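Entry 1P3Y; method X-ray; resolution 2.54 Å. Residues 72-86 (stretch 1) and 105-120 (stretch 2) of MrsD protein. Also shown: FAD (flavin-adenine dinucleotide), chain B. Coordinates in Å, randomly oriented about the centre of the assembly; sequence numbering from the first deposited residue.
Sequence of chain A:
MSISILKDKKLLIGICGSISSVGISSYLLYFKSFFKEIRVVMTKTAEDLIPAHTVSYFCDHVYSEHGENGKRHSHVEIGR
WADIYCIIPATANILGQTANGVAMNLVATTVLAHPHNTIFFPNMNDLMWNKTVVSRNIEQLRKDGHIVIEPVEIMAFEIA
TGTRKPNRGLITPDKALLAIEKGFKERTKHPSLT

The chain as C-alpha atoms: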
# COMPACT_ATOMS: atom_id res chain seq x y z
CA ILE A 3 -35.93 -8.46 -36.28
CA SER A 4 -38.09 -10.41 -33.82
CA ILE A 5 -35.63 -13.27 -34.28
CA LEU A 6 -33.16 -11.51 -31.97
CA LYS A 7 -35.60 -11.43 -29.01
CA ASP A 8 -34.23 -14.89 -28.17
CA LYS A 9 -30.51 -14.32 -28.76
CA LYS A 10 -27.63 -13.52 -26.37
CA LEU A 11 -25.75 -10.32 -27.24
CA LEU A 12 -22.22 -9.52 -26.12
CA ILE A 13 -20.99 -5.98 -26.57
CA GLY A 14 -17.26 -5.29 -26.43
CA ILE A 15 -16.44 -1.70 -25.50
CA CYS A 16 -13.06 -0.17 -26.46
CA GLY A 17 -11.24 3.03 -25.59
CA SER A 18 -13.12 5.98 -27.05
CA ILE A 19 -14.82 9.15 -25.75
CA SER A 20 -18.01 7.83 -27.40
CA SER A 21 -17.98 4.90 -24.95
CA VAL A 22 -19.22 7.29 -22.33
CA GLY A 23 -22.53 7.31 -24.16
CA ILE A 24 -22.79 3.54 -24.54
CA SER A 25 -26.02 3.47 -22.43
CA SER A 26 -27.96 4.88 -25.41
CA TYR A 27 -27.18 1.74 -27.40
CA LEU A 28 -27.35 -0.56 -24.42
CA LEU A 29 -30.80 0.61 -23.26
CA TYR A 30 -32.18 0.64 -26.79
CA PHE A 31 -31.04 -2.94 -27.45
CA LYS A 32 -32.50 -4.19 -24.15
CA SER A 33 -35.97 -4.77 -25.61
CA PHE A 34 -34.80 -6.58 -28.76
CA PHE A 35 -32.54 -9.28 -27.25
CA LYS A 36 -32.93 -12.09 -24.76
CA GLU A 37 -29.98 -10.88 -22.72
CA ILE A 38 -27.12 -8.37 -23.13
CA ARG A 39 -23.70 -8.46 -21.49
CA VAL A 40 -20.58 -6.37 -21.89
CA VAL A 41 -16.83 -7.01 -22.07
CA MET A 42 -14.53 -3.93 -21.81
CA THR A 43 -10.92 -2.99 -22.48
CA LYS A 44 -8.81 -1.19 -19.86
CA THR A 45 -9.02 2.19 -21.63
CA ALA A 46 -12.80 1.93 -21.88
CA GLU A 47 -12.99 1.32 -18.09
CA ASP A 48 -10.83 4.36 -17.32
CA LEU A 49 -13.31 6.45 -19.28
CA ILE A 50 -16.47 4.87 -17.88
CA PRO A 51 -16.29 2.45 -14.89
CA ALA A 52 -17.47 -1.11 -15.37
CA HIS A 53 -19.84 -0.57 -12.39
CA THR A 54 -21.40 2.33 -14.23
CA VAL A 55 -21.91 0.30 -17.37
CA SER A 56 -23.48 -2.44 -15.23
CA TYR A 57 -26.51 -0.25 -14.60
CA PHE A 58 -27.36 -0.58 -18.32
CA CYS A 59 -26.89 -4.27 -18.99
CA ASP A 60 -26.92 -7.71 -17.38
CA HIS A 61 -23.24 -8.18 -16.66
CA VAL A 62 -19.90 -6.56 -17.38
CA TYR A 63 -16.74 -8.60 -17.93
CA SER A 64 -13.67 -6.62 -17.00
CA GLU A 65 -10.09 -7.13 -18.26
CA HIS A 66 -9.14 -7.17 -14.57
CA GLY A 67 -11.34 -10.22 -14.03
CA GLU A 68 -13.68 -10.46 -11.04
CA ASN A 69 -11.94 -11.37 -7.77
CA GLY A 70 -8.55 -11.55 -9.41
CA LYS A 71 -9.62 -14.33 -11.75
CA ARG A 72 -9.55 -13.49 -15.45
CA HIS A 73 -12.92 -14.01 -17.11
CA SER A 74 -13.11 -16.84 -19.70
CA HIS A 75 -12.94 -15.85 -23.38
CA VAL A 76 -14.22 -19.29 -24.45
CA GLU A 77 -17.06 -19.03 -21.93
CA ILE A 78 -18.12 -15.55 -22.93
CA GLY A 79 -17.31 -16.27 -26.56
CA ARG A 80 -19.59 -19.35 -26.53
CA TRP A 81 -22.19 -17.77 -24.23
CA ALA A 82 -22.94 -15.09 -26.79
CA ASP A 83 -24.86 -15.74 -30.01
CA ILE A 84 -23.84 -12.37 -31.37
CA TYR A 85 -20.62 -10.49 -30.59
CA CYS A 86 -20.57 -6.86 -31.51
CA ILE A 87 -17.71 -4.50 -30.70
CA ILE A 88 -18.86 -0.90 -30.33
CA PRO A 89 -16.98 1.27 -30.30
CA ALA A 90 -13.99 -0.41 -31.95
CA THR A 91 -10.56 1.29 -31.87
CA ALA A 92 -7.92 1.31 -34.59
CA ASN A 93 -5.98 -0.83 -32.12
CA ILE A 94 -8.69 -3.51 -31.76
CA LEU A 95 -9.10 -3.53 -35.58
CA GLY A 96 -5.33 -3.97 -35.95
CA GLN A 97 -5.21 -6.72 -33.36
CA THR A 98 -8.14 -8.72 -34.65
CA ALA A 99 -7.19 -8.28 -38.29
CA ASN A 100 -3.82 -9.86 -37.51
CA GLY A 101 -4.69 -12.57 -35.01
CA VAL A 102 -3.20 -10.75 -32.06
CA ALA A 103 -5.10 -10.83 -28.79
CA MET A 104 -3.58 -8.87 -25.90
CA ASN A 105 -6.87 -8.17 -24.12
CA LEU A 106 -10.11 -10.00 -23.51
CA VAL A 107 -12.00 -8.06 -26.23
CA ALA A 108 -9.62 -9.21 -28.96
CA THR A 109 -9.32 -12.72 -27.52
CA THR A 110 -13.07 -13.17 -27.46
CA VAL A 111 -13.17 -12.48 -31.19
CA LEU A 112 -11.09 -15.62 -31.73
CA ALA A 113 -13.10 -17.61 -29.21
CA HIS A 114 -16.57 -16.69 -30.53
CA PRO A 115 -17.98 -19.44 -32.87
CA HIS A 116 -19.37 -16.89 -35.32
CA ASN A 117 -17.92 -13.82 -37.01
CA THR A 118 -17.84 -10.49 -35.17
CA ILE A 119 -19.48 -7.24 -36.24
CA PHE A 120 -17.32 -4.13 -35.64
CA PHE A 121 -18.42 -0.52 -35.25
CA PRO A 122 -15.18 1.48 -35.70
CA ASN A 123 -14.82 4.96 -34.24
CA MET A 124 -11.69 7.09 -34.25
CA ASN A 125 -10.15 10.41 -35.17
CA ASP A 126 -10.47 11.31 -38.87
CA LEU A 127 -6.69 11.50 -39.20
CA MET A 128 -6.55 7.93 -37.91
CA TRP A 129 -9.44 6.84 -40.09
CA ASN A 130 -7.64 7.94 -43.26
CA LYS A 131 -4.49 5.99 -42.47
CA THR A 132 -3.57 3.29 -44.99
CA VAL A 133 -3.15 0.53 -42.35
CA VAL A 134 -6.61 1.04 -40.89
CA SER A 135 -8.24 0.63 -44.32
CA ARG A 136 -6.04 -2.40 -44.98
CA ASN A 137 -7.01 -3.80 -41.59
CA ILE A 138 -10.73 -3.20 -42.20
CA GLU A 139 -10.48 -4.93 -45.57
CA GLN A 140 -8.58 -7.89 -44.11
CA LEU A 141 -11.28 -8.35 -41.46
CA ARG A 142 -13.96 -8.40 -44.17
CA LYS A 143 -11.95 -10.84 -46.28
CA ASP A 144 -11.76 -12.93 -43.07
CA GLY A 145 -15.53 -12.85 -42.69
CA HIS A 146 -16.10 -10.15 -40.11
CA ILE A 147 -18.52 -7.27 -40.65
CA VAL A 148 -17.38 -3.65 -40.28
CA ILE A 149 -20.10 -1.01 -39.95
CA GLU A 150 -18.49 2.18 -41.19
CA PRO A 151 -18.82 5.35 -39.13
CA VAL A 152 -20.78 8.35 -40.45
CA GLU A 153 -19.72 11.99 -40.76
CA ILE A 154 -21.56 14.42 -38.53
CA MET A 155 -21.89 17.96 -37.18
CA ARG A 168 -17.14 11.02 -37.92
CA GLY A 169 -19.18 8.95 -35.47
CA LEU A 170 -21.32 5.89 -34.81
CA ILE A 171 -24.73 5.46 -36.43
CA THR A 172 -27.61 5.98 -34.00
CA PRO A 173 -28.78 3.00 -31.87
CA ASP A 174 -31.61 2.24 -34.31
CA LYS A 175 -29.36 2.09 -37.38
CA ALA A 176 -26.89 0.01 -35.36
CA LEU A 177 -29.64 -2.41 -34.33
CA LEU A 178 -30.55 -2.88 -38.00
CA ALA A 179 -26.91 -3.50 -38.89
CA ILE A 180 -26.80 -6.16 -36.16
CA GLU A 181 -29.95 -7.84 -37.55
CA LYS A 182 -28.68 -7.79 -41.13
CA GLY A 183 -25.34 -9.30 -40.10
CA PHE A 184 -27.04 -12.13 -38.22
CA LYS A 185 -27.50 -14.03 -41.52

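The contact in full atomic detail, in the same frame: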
# COMPACT_ATOMS: atom_id res chain seq x y z
N ARG A 72 -9.23 -13.96 -14.10
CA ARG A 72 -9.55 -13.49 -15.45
C ARG A 72 -10.80 -14.21 -15.95
O ARG A 72 -10.95 -15.43 -15.78
CB ARG A 72 -8.40 -13.76 -16.42
CG ARG A 72 -7.09 -13.03 -16.11
CD ARG A 72 -7.29 -11.53 -15.90
NE ARG A 72 -7.52 -11.20 -14.49
CZ ARG A 72 -6.58 -11.20 -13.55
NH1 ARG A 72 -5.32 -11.51 -13.85
NH2 ARG A 72 -6.90 -10.90 -12.30
N HIS A 73 -11.70 -13.44 -16.56
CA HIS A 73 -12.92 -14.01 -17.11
C HIS A 73 -12.56 -14.93 -18.29
O HIS A 73 -11.49 -14.76 -18.90
CB HIS A 73 -13.85 -12.89 -17.54
CG HIS A 73 -14.62 -12.30 -16.39
ND1 HIS A 73 -14.50 -10.97 -16.02
CD2 HIS A 73 -15.55 -12.84 -15.57
CE1 HIS A 73 -15.33 -10.72 -15.02
NE2 HIS A 73 -15.98 -11.84 -14.73
N SER A 74 -13.41 -15.92 -18.60
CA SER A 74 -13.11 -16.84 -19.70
C SER A 74 -13.59 -16.37 -21.07
O SER A 74 -14.78 -16.09 -21.27
CB SER A 74 -13.68 -18.23 -19.42
OG SER A 74 -13.25 -19.17 -20.40
N HIS A 75 -12.65 -16.28 -22.01
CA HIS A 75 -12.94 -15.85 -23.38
C HIS A 75 -13.77 -16.92 -24.10
O HIS A 75 -14.66 -16.60 -24.89
CB HIS A 75 -11.63 -15.60 -24.14
CG HIS A 75 -10.70 -16.78 -24.14
ND1 HIS A 75 -10.15 -17.29 -25.30
CD2 HIS A 75 -10.26 -17.57 -23.14
CE1 HIS A 75 -9.42 -18.35 -25.00
NE2 HIS A 75 -9.47 -18.54 -23.70
N VAL A 76 -13.47 -18.19 -23.83
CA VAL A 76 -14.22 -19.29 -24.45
C VAL A 76 -15.63 -19.33 -23.88
O VAL A 76 -16.59 -19.63 -24.59
CB VAL A 76 -13.52 -20.66 -24.22
CG1 VAL A 76 -12.05 -20.57 -24.60
CG2 VAL A 76 -13.70 -21.11 -22.78
N GLU A 77 -15.76 -19.04 -22.58
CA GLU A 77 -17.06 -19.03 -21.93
C GLU A 77 -17.90 -17.88 -22.44
O GLU A 77 -19.06 -18.07 -22.80
CB GLU A 77 -16.92 -18.93 -20.41
CG GLU A 77 -16.28 -20.14 -19.76
CD GLU A 77 -17.10 -21.41 -19.92
OE1 GLU A 77 -17.31 -21.87 -21.07
OE2 GLU A 77 -17.55 -21.95 -18.88
N ILE A 78 -17.33 -16.68 -22.47
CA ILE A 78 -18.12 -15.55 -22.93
C ILE A 78 -18.27 -15.61 -24.45
O ILE A 78 -19.31 -15.22 -24.99
CB ILE A 78 -17.53 -14.17 -22.49
CG1 ILE A 78 -16.27 -13.85 -23.28
CG2 ILE A 78 -17.24 -14.18 -20.98
CD1 ILE A 78 -15.73 -12.50 -22.97
N GLY A 79 -17.25 -16.13 -25.12
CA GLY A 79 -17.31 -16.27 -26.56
C GLY A 79 -18.42 -17.25 -26.96
O GLY A 79 -19.15 -17.00 -27.91
N ARG A 80 -18.55 -18.36 -26.23
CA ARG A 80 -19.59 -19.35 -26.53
C ARG A 80 -20.95 -18.92 -26.02
O ARG A 80 -21.96 -19.18 -26.66
CB ARG A 80 -19.24 -20.71 -25.94
CG ARG A 80 -18.28 -21.52 -26.81
CD ARG A 80 -18.33 -23.01 -26.45
NE ARG A 80 -17.55 -23.84 -27.38
CZ ARG A 80 -16.22 -23.84 -27.45
NH1 ARG A 80 -15.50 -23.06 -26.65
NH2 ARG A 80 -15.60 -24.63 -28.33
N TRP A 81 -20.96 -18.26 -24.86
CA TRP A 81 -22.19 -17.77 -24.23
C TRP A 81 -23.01 -16.91 -25.18
O TRP A 81 -24.24 -17.03 -25.26
CB TRP A 81 -21.88 -16.91 -23.00
CG TRP A 81 -23.10 -16.21 -22.43
CD1 TRP A 81 -24.01 -16.74 -21.57
CD2 TRP A 81 -23.60 -14.90 -22.77
NE1 TRP A 81 -25.04 -15.86 -21.35
CE2 TRP A 81 -24.82 -14.72 -22.09
CE3 TRP A 81 -23.13 -13.87 -23.60
CZ2 TRP A 81 -25.59 -13.55 -22.20
CZ3 TRP A 81 -23.90 -12.70 -23.72
CH2 TRP A 81 -25.11 -12.55 -23.02
N ALA A 82 -22.31 -16.02 -25.88
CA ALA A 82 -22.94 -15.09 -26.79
C ALA A 82 -23.27 -15.70 -28.15
O ALA A 82 -22.53 -16.54 -28.67
CB ALA A 82 -22.05 -13.86 -26.97
N ASP A 83 -24.41 -15.29 -28.70
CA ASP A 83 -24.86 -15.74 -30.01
C ASP A 83 -24.34 -14.71 -31.00
O ASP A 83 -23.96 -15.03 -32.13
CB ASP A 83 -26.39 -15.79 -30.11
CG ASP A 83 -27.01 -16.81 -29.19
OD1 ASP A 83 -26.53 -17.97 -29.20
OD2 ASP A 83 -27.96 -16.45 -28.46
N ILE A 84 -24.33 -13.46 -30.55
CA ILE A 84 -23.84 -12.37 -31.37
C ILE A 84 -22.82 -11.55 -30.59
O ILE A 84 -23.06 -11.17 -29.43
CB ILE A 84 -25.00 -11.45 -31.82
CG1 ILE A 84 -25.98 -12.25 -32.68
CG2 ILE A 84 -24.44 -10.24 -32.60
CD1 ILE A 84 -27.32 -11.56 -32.86
N TYR A 85 -21.67 -11.29 -31.21
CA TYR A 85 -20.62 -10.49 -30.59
C TYR A 85 -20.39 -9.25 -31.43
O TYR A 85 -19.96 -9.30 -32.59
CB TYR A 85 -19.33 -11.31 -30.46
CG TYR A 85 -18.17 -10.57 -29.81
CD1 TYR A 85 -18.37 -9.72 -28.72
CD2 TYR A 85 -16.85 -10.80 -30.23
CE1 TYR A 85 -17.28 -9.12 -28.06
CE2 TYR A 85 -15.76 -10.22 -29.58
CZ TYR A 85 -15.98 -9.38 -28.50
OH TYR A 85 -14.89 -8.81 -27.86
N CYS A 86 -20.70 -8.12 -30.83
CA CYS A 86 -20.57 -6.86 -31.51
C CYS A 86 -19.66 -5.94 -30.70
O CYS A 86 -19.87 -5.71 -29.51
CB CYS A 86 -21.98 -6.28 -31.70
SG CYS A 86 -22.01 -4.58 -32.17
N ASN A 105 -5.86 -8.48 -25.12
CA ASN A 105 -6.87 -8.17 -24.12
C ASN A 105 -8.05 -9.08 -24.37
O ASN A 105 -8.13 -9.75 -25.42
CB ASN A 105 -7.30 -6.68 -24.12
CG ASN A 105 -7.71 -6.16 -25.48
OD1 ASN A 105 -8.38 -6.84 -26.27
ND2 ASN A 105 -7.32 -4.92 -25.76
N LEU A 106 -8.97 -9.11 -23.41
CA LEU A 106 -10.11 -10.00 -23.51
C LEU A 106 -10.99 -9.71 -24.73
O LEU A 106 -11.46 -10.65 -25.38
CB LEU A 106 -10.90 -9.95 -22.18
CG LEU A 106 -12.04 -10.95 -21.93
CD1 LEU A 106 -11.56 -12.38 -22.01
CD2 LEU A 106 -12.62 -10.66 -20.57
N VAL A 107 -11.17 -8.43 -25.07
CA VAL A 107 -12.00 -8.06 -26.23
C VAL A 107 -11.51 -8.72 -27.52
O VAL A 107 -12.28 -9.33 -28.26
CB VAL A 107 -12.05 -6.52 -26.40
CG1 VAL A 107 -12.67 -6.15 -27.75
CG2 VAL A 107 -12.88 -5.90 -25.24
N ALA A 108 -10.21 -8.62 -27.78
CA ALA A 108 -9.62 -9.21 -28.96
C ALA A 108 -9.58 -10.74 -28.89
O ALA A 108 -9.70 -11.43 -29.91
CB ALA A 108 -8.19 -8.66 -29.16
N THR A 109 -9.39 -11.28 -27.70
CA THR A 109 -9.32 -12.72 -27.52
C THR A 109 -10.70 -13.34 -27.79
O THR A 109 -10.83 -14.39 -28.43
CB THR A 109 -8.87 -13.07 -26.06
OG1 THR A 109 -7.58 -12.51 -25.80
CG2 THR A 109 -8.79 -14.59 -25.87
N THR A 110 -11.73 -12.68 -27.28
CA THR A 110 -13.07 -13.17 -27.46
C THR A 110 -13.42 -13.30 -28.93
O THR A 110 -14.14 -14.21 -29.32
CB THR A 110 -14.06 -12.24 -26.74
OG1 THR A 110 -13.73 -12.22 -25.35
CG2 THR A 110 -15.50 -12.73 -26.94
N VAL A 111 -12.89 -12.40 -29.76
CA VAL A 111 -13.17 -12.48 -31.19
C VAL A 111 -12.74 -13.85 -31.70
O VAL A 111 -13.48 -14.50 -32.44
CB VAL A 111 -12.43 -11.36 -31.99
CG1 VAL A 111 -12.53 -11.64 -33.50
CG2 VAL A 111 -13.05 -10.00 -31.68
N LEU A 112 -11.57 -14.31 -31.30
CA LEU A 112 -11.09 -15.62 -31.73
C LEU A 112 -11.87 -16.75 -31.10
O LEU A 112 -12.00 -17.81 -31.70
CB LEU A 112 -9.61 -15.82 -31.40
CG LEU A 112 -8.57 -14.99 -32.16
CD1 LEU A 112 -7.21 -15.30 -31.58
CD2 LEU A 112 -8.58 -15.30 -33.62
N ALA A 113 -12.38 -16.55 -29.90
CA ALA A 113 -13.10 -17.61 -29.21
C ALA A 113 -14.60 -17.70 -29.48
O ALA A 113 -15.25 -18.65 -29.06
CB ALA A 113 -12.85 -17.52 -27.72
N HIS A 114 -15.14 -16.70 -30.18
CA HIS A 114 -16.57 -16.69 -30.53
C HIS A 114 -16.76 -17.57 -31.79
O HIS A 114 -16.06 -17.40 -32.79
CB HIS A 114 -17.02 -15.26 -30.81
CG HIS A 114 -18.50 -15.11 -31.00
ND1 HIS A 114 -19.05 -14.48 -32.10
CD2 HIS A 114 -19.54 -15.42 -30.20
CE1 HIS A 114 -20.36 -14.41 -31.96
NE2 HIS A 114 -20.68 -14.97 -30.81
N PRO A 115 -17.70 -18.53 -31.75
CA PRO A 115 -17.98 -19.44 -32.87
C PRO A 115 -18.27 -18.74 -34.19
O PRO A 115 -17.84 -19.20 -35.25
CB PRO A 115 -19.18 -20.24 -32.38
CG PRO A 115 -19.88 -19.26 -31.51
CD PRO A 115 -18.73 -18.70 -30.71
N HIS A 116 -19.00 -17.63 -34.12
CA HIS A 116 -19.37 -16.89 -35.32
C HIS A 116 -18.44 -15.71 -35.57
O HIS A 116 -17.51 -15.46 -34.80
CB HIS A 116 -20.79 -16.38 -35.15
CG HIS A 116 -21.72 -17.41 -34.58
ND1 HIS A 116 -22.00 -18.59 -35.23
CD2 HIS A 116 -22.37 -17.46 -33.40
CE1 HIS A 116 -22.80 -19.33 -34.47
NE2 HIS A 116 -23.04 -18.66 -33.36
N ASN A 117 -18.71 -14.99 -36.66
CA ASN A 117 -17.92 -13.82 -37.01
C ASN A 117 -18.36 -12.68 -36.11
O ASN A 117 -19.43 -12.74 -35.53
CB ASN A 117 -18.17 -13.44 -38.47
CG ASN A 117 -17.46 -14.37 -39.44
OD1 ASN A 117 -17.91 -14.52 -40.58
ND2 ASN A 117 -16.34 -14.97 -39.01
N THR A 118 -17.53 -11.64 -36.02
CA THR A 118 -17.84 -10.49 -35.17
C THR A 118 -18.17 -9.24 -35.99
O THR A 118 -17.53 -8.98 -37.01
CB THR A 118 -16.61 -10.14 -34.25
OG1 THR A 118 -16.33 -11.25 -33.39
CG2 THR A 118 -16.88 -8.89 -33.41
N ILE A 119 -19.14 -8.47 -35.53
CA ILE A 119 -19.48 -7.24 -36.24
C ILE A 119 -18.81 -6.08 -35.48
O ILE A 119 -19.01 -5.94 -34.28
CB ILE A 119 -21.02 -7.01 -36.33
CG1 ILE A 119 -21.30 -5.56 -36.70
CG2 ILE A 119 -21.68 -7.34 -35.02
CD1 ILE A 119 -22.75 -5.24 -36.87
N PHE A 120 -18.03 -5.28 -36.21
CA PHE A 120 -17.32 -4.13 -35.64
C PHE A 120 -17.94 -2.78 -35.98
O PHE A 120 -18.38 -2.57 -37.11
CB PHE A 120 -15.88 -4.08 -36.16
CG PHE A 120 -15.06 -5.25 -35.77
CD1 PHE A 120 -15.21 -6.48 -36.41
CD2 PHE A 120 -14.10 -5.12 -34.74
CE1 PHE A 120 -14.42 -7.57 -36.05
CE2 PHE A 120 -13.31 -6.20 -34.37
CZ PHE A 120 -13.46 -7.43 -35.02
PA FAD B . 0.13 -12.23 -22.08
O1A FAD B . -0.03 -13.05 -20.81
O2A FAD B . 1.39 -11.40 -22.25
O5B FAD B . -1.13 -11.20 -22.29
C5B FAD B . -2.41 -11.32 -21.59
C4B FAD B . -2.48 -10.42 -20.36
O4B FAD B . -1.17 -10.06 -19.95
C3B FAD B . -3.21 -9.08 -20.58
O3B FAD B . -4.33 -9.12 -19.71
C2B FAD B . -2.16 -8.06 -20.27
O2B FAD B . -2.53 -6.82 -19.74
C1B FAD B . -1.20 -8.80 -19.35
N9A FAD B . 0.23 -8.36 -19.26
C8A FAD B . 1.33 -8.45 -20.22
N7A FAD B . 2.47 -7.95 -19.79
C5A FAD B . 2.18 -7.48 -18.47
C6A FAD B . 2.96 -6.81 -17.44
N6A FAD B . 4.26 -6.52 -17.60
N1A FAD B . 2.30 -6.45 -16.22
C2A FAD B . 0.98 -6.72 -16.01
N3A FAD B . 0.14 -7.39 -16.96
C4A FAD B . 0.89 -7.70 -18.18
N1 FAD B . -5.42 -18.44 -25.43
C2 FAD B . -4.95 -19.36 -26.35
O2 FAD B . -4.62 -18.99 -27.51
N3 FAD B . -4.84 -20.71 -25.98
C4 FAD B . -5.19 -21.25 -24.68
O4 FAD B . -5.06 -22.51 -24.45
C4X FAD B . -5.64 -20.30 -23.77
N5 FAD B . -5.97 -20.78 -22.46
C5X FAD B . -6.41 -19.82 -21.49
C6 FAD B . -6.75 -20.24 -20.17
C7 FAD B . -7.19 -19.33 -19.13
C7M FAD B . -7.52 -19.90 -17.72
C8 FAD B . -7.30 -17.89 -19.47
C8M FAD B . -7.75 -16.83 -18.49
C9 FAD B . -6.98 -17.43 -20.75
C9A FAD B . -6.54 -18.34 -21.80
N10 FAD B . -6.17 -17.97 -23.21
C10 FAD B . -5.74 -18.91 -24.16
C1' FAD B . -6.28 -16.59 -23.56
C2' FAD B . -5.02 -15.79 -23.59
O2' FAD B . -4.43 -15.82 -22.22
C3' FAD B . -5.29 -14.37 -23.94
O3' FAD B . -5.51 -14.19 -25.36
C4' FAD B . -4.17 -13.38 -23.53
O4' FAD B . -4.61 -12.03 -23.88
C5' FAD B . -2.83 -13.61 -24.20
O5' FAD B . -2.05 -14.57 -23.46
P FAD B . -0.49 -14.68 -23.64
O1P FAD B . -0.06 -15.75 -22.73
O2P FAD B . -0.18 -14.86 -25.10
O3P FAD B . 0.06 -13.19 -23.32

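Each stretch of MrsD runs from a helix, 75-81 in the first and 106-113 in the second, through a short connection into a β-strand. The helix axes approach to 8.2 Å with 60° between their N-to-C directions, and the strands meet at a parallel bridge between Cys86 and Ile119. Together the two stretches bury 944 Å², counting both sides.

Arg72 does not touch stretch 2, although its CB lies 3.8 Å from C8M of the FAD. The first contact comes from His73, whose backbone O is 3.9 Å from Leu106 CD1. Ser74 caps the first helix through a weak bond, Glu77 N to Ser74 OG at 3.3 Å; Asn105 caps the second more regularly, its OD1 accepting from Ala108 N at 3.0 Å.

His75 is the knob of the helix packing, seated among Leu106, Thr109, Thr110 and Ala113. Its chi1 is p, and the imidazole ND1 lies 3.1 Å from Thr109 CG2 and 3.6 Å from Ala113 CB. FAD C1' lies over one face of the ring, so this histidine touches both the second helix and the cofactor. Thr109 is shared in the same way: its OG1 donates to Asn105 O at 2.8 Å within the helix and accepts from FAD O3' at 2.7 Å.

A turn further on, Ile78 brings its CD1 to 4.1 Å from Leu106 CG and 3.1 Å from Thr110 OG1. That hydroxyl is already satisfied by a bond to Leu106 O at 2.8 Å, so it presents little polar demand to the isoleucine. Gly79 then allows the backbones to draw together, its CA only 4.1 Å from His114 CA. A CB here would point toward stretch 2 and fall 2.8 Å from Ala113 O, as well as colliding with His75 O in its own helix.

Beyond the helix, the polypeptide bends around the imidazole of His114. His114 NE2 donates a weak hydrogen bond to Ala82 O at 3.2 Å, with an N-H...O angle of 130°, and Asp83 O also lies at the ring edge. The other ring nitrogen, ND1, makes a weak bond to His116 O at 3.3 Å, tying the ring to its own loop.

Tyr85 contributes the largest contact of either stretch, with 166 Å² covered. Its CB sits over the His114 ring, 3.7 Å from the centroid, and the tyrosine ring presents its edge to the histidine face. Thr110 CG2 packs over the Tyr85 ring at 3.9 Å from the centroid, while Val111 CG2 meets the ring edge, 3.4 Å from Tyr85 CE2. At the tip, Tyr85 OH donates to Val107 O at 2.7 Å, anchoring the strand residue to the helix backbone.

The strand pairing follows. Ile119 N donates to Tyr85 O at 3.2 Å with a good angle of 158°, and Cys86 CA makes a CA-H...O contact with Ile119 O at 3.3 Å. Cys86 and Ile119 place their side chains on the same face of the sheet, where Cys86 CB and Ile119 CG2 pack at 3.5 Å.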